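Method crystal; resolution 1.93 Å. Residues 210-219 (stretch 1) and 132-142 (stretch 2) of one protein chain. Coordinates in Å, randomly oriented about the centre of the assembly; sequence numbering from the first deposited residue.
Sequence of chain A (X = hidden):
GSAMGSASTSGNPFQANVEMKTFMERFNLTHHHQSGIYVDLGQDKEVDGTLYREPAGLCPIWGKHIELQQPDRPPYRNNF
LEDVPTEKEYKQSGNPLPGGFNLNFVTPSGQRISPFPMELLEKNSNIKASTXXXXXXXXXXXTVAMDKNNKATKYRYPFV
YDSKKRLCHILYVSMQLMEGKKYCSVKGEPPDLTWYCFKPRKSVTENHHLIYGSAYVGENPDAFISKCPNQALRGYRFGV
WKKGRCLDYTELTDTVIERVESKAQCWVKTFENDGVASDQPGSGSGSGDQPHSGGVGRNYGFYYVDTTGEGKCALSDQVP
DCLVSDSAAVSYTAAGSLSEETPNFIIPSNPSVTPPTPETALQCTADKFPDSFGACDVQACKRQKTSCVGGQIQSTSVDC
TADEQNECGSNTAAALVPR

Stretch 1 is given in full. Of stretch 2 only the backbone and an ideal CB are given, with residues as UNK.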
# COMPACT_ATOMS: atom_id res chain seq x y z
N LEU A 210 -4.61 -8.10 -5.91
CA LEU A 210 -3.15 -8.16 -5.78
C LEU A 210 -2.70 -7.23 -4.66
O LEU A 210 -3.14 -6.09 -4.58
CB LEU A 210 -2.46 -7.75 -7.06
CG LEU A 210 -2.75 -8.68 -8.25
CD1 LEU A 210 -1.92 -8.22 -9.42
CD2 LEU A 210 -2.49 -10.14 -7.93
N ILE A 211 -1.83 -7.73 -3.80
CA ILE A 211 -1.35 -6.97 -2.67
C ILE A 211 0.17 -6.99 -2.71
O ILE A 211 0.78 -8.05 -2.59
CB ILE A 211 -1.87 -7.54 -1.39
CG1 ILE A 211 -3.41 -7.47 -1.41
CG2 ILE A 211 -1.37 -6.74 -0.21
CD1 ILE A 211 -4.03 -8.54 -0.64
N TYR A 212 0.77 -5.81 -2.83
CA TYR A 212 2.24 -5.68 -2.95
C TYR A 212 2.83 -5.40 -1.60
O TYR A 212 2.27 -4.61 -0.85
CB TYR A 212 2.58 -4.56 -3.92
CG TYR A 212 4.05 -4.47 -4.30
CD1 TYR A 212 4.98 -3.82 -3.48
CD2 TYR A 212 4.48 -4.97 -5.51
CE1 TYR A 212 6.34 -3.73 -3.84
CE2 TYR A 212 5.82 -4.87 -5.89
CZ TYR A 212 6.74 -4.27 -5.06
OH TYR A 212 8.06 -4.17 -5.48
N GLY A 213 3.97 -6.01 -1.27
CA GLY A 213 4.65 -5.64 -0.04
C GLY A 213 6.14 -5.90 -0.05
O GLY A 213 6.62 -6.78 -0.76
N SER A 214 6.86 -5.20 0.82
CA SER A 214 8.24 -5.58 1.08
C SER A 214 8.23 -6.87 1.92
O SER A 214 7.23 -7.20 2.57
CB SER A 214 9.01 -4.47 1.81
OG SER A 214 8.97 -4.62 3.19
N ALA A 215 9.36 -7.58 1.92
CA ALA A 215 9.48 -8.77 2.76
C ALA A 215 9.34 -8.44 4.22
O ALA A 215 9.02 -9.34 5.02
CB ALA A 215 10.79 -9.48 2.54
N TYR A 216 9.57 -7.19 4.59
CA TYR A 216 9.59 -6.84 6.00
C TYR A 216 8.18 -6.70 6.61
O TYR A 216 8.03 -6.58 7.85
CB TYR A 216 10.45 -5.57 6.22
CG TYR A 216 11.87 -5.89 5.82
CD1 TYR A 216 12.74 -6.47 6.74
CD2 TYR A 216 12.29 -5.77 4.49
CE1 TYR A 216 14.01 -6.87 6.38
CE2 TYR A 216 13.57 -6.18 4.12
CZ TYR A 216 14.43 -6.73 5.08
OH TYR A 216 15.70 -7.16 4.75
N VAL A 217 7.16 -6.73 5.77
CA VAL A 217 5.79 -6.95 6.27
C VAL A 217 5.76 -8.27 7.08
O VAL A 217 4.93 -8.48 7.96
CB VAL A 217 4.77 -7.00 5.14
CG1 VAL A 217 3.35 -7.30 5.66
CG2 VAL A 217 4.76 -5.67 4.34
N GLY A 218 6.63 -9.19 6.70
CA GLY A 218 6.67 -10.51 7.28
C GLY A 218 7.50 -10.68 8.53
O GLY A 218 7.50 -11.77 9.09
N GLU A 219 8.22 -9.64 8.95
CA GLU A 219 9.09 -9.76 10.15
C GLU A 219 8.25 -10.01 11.41
O GLU A 219 8.58 -10.85 12.26
CB GLU A 219 9.94 -8.47 10.33
CG GLU A 219 10.93 -8.55 11.54
CD GLU A 219 12.01 -7.46 11.53
OE1 GLU A 219 12.89 -7.48 12.41
OE2 GLU A 219 11.99 -6.59 10.64
N UNK A 132 -3.72 -15.34 5.91
CA UNK A 132 -3.11 -15.86 4.69
C UNK A 132 -2.17 -14.79 4.16
O UNK A 132 -1.06 -15.10 3.72
CB UNK A 132 -4.16 -16.24 3.65
N UNK A 133 -2.60 -13.52 4.20
CA UNK A 133 -1.72 -12.45 3.72
C UNK A 133 -0.42 -12.42 4.53
O UNK A 133 0.70 -12.30 4.00
CB UNK A 133 -2.43 -11.10 3.80
N UNK A 134 -0.56 -12.56 5.84
CA UNK A 134 0.61 -12.66 6.70
C UNK A 134 1.51 -13.84 6.43
O UNK A 134 2.72 -13.71 6.58
CB UNK A 134 0.16 -12.72 8.16
N UNK A 135 0.94 -14.98 6.05
CA UNK A 135 1.72 -16.17 5.74
C UNK A 135 2.58 -15.92 4.50
O UNK A 135 3.74 -16.37 4.42
CB UNK A 135 0.80 -17.38 5.53
N UNK A 136 2.02 -15.17 3.57
CA UNK A 136 2.78 -14.85 2.35
C UNK A 136 3.95 -13.91 2.71
O UNK A 136 5.11 -14.15 2.32
CB UNK A 136 1.87 -14.21 1.30
N UNK A 137 3.65 -12.86 3.44
CA UNK A 137 4.68 -11.93 3.89
C UNK A 137 5.78 -12.62 4.70
O UNK A 137 6.97 -12.31 4.56
CB UNK A 137 4.04 -10.82 4.73
N UNK A 138 5.40 -13.56 5.56
CA UNK A 138 6.38 -14.29 6.36
C UNK A 138 7.26 -15.16 5.48
O UNK A 138 8.47 -15.26 5.69
CB UNK A 138 5.68 -15.15 7.41
N UNK A 139 6.65 -15.78 4.47
CA UNK A 139 7.38 -16.55 3.49
C UNK A 139 8.43 -15.70 2.78
O UNK A 139 9.57 -16.13 2.57
CB UNK A 139 6.41 -17.16 2.47
N UNK A 140 8.04 -14.48 2.42
CA UNK A 140 8.99 -13.54 1.80
C UNK A 140 10.09 -13.15 2.81
O UNK A 140 11.28 -13.08 2.47
CB UNK A 140 8.26 -12.29 1.30
N UNK A 141 9.70 -12.92 4.06
CA UNK A 141 10.70 -12.53 5.06
C UNK A 141 11.73 -13.65 5.29
O UNK A 141 12.91 -13.37 5.54
CB UNK A 141 10.01 -12.17 6.38
N UNK A 142 11.30 -14.90 5.15
CA UNK A 142 12.19 -16.04 5.34
C UNK A 142 12.90 -16.49 4.07
O UNK A 142 13.60 -17.49 4.08
CB UNK A 142 11.40 -17.22 5.91

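Backbone angles near -60/-40 run from 132 to 141, so spacing along a helix decides which positions meet stretch 1. Position 132 has its CB out of reach and nothing of stretch 1 within 5.5 Å of it; almost any helix-compatible residue would suit. It is Asp 132.

Position 133 points toward stretch 1, but its ideal CB still lies 5.4 Å from Ile 211 CD1. That gap, bordered by a hydrocarbon side chain, calls for a longer apolar residue: leucine, methionine or perhaps isoleucine. Leu 133 (chi1 t, chi2 p) spans it, bringing CD1 to 4.0 Å from Ile 211 CG2.

Position 134 points sideways with no neighbour in stretch 1, and its phi/psi of -61/-35 demands no special residue. Gly 134 is deposited, a choice stretch 1 does not explain. Position 135 is out of reach, leaving room for a long polar chain; Arg 135 turns back along the helix, its NH1 2.9 Å from Asp 132 OD1 in a salt bridge whose hydrogen bond is weak. Position 136, also out of reach, is equally unconstrained; Cys 136 is bonded covalently elsewhere in the structure.

At 137 the CB points toward stretch 1 and already lies 3.7 Å from Val 217 CG1 and 3.6 Å from Gly 218 N. A small residue, alanine, glycine or serine, fits. Ala 137 packs its CB on Val 217 CG1. The backbones are close too: Gly 218 CA approaches Ala 137 O at 3.3 Å in a CA-H...O contact, and an ideal CB on Gly 218 would fall 1.9 Å from Ala 137 O.

At 138 the CA-to-CB bond points sideways, the ideal CB 4.2 Å from Gly 218 O, so a chain that leads away, polar or apolar, is suitable. Glu 138, extended throughout, does so. Position 139 points away and is open to many residues; it is Phe 139.

At 140 CA-to-CB points toward stretch 1, the ideal CB 4.0 Å from Ala 215 CB, favouring a small apolar group. Ala 140 supplies just the methyl for that contact.

At 141 the CB points toward stretch 1 and sits tightly, 3.3 Å from Ala 215 O, but beyond it lie the Tyr 216 ring and the Glu 219 backbone, suiting a broad, flat or long apolar side chain. Phe 141 (chi1 t) has the largest covered area here, 105 Å². Glu 219 CA lies 3.7 Å from the Phe 141 ring centroid, 5° off the normal, a CH-pi contact; Tyr 216 CD1 meets Phe 141 CE1 at 3.8 Å.

Position 142 leaves helical angles (-90/7) and points sideways into space free of stretch 1, suiting a polar chain. Lys 142 NZ bridges to Glu 138 OE1 at 2.8 Å.

Stretch 2 (132-142) DLGRCAEFAFK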
# COMPACT_ATOMS: atom_id res chain seq x y z
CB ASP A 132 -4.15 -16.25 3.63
CG ASP A 132 -4.79 -17.63 3.92
OD1 ASP A 132 -4.27 -18.38 4.77
OD2 ASP A 132 -5.82 -17.98 3.29
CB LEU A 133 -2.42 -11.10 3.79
CG LEU A 133 -1.54 -9.89 3.37
CD1 LEU A 133 -0.94 -10.06 1.98
CD2 LEU A 133 -2.35 -8.59 3.39
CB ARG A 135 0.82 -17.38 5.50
CG ARG A 135 0.13 -17.90 6.77
CD ARG A 135 -0.71 -19.18 6.53
NE ARG A 135 -1.27 -19.54 7.84
CZ ARG A 135 -2.47 -19.18 8.27
NH1 ARG A 135 -3.34 -18.54 7.49
NH2 ARG A 135 -2.82 -19.51 9.52
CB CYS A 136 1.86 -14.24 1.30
SG CYS A 136 2.69 -13.72 -0.25
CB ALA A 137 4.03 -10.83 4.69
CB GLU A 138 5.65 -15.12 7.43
CG GLU A 138 6.57 -15.86 8.40
CD GLU A 138 5.78 -16.59 9.49
OE1 GLU A 138 6.44 -17.24 10.32
OE2 GLU A 138 4.52 -16.54 9.49
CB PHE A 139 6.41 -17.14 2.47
CG PHE A 139 7.09 -17.93 1.40
CD1 PHE A 139 7.82 -19.06 1.73
CD2 PHE A 139 6.97 -17.56 0.06
CE1 PHE A 139 8.46 -19.80 0.73
CE2 PHE A 139 7.61 -18.28 -0.94
CZ PHE A 139 8.34 -19.40 -0.62
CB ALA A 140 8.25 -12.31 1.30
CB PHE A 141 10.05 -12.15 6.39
CG PHE A 141 11.04 -11.65 7.40
CD1 PHE A 141 11.63 -10.39 7.25
CD2 PHE A 141 11.44 -12.46 8.46
CE1 PHE A 141 12.57 -9.94 8.18
CE2 PHE A 141 12.39 -12.02 9.39
CZ PHE A 141 12.96 -10.76 9.25
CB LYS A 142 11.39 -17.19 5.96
CG LYS A 142 10.95 -16.83 7.37
CD LYS A 142 10.10 -17.91 8.05
CE LYS A 142 9.75 -17.44 9.45
NZ LYS A 142 8.98 -18.44 10.23
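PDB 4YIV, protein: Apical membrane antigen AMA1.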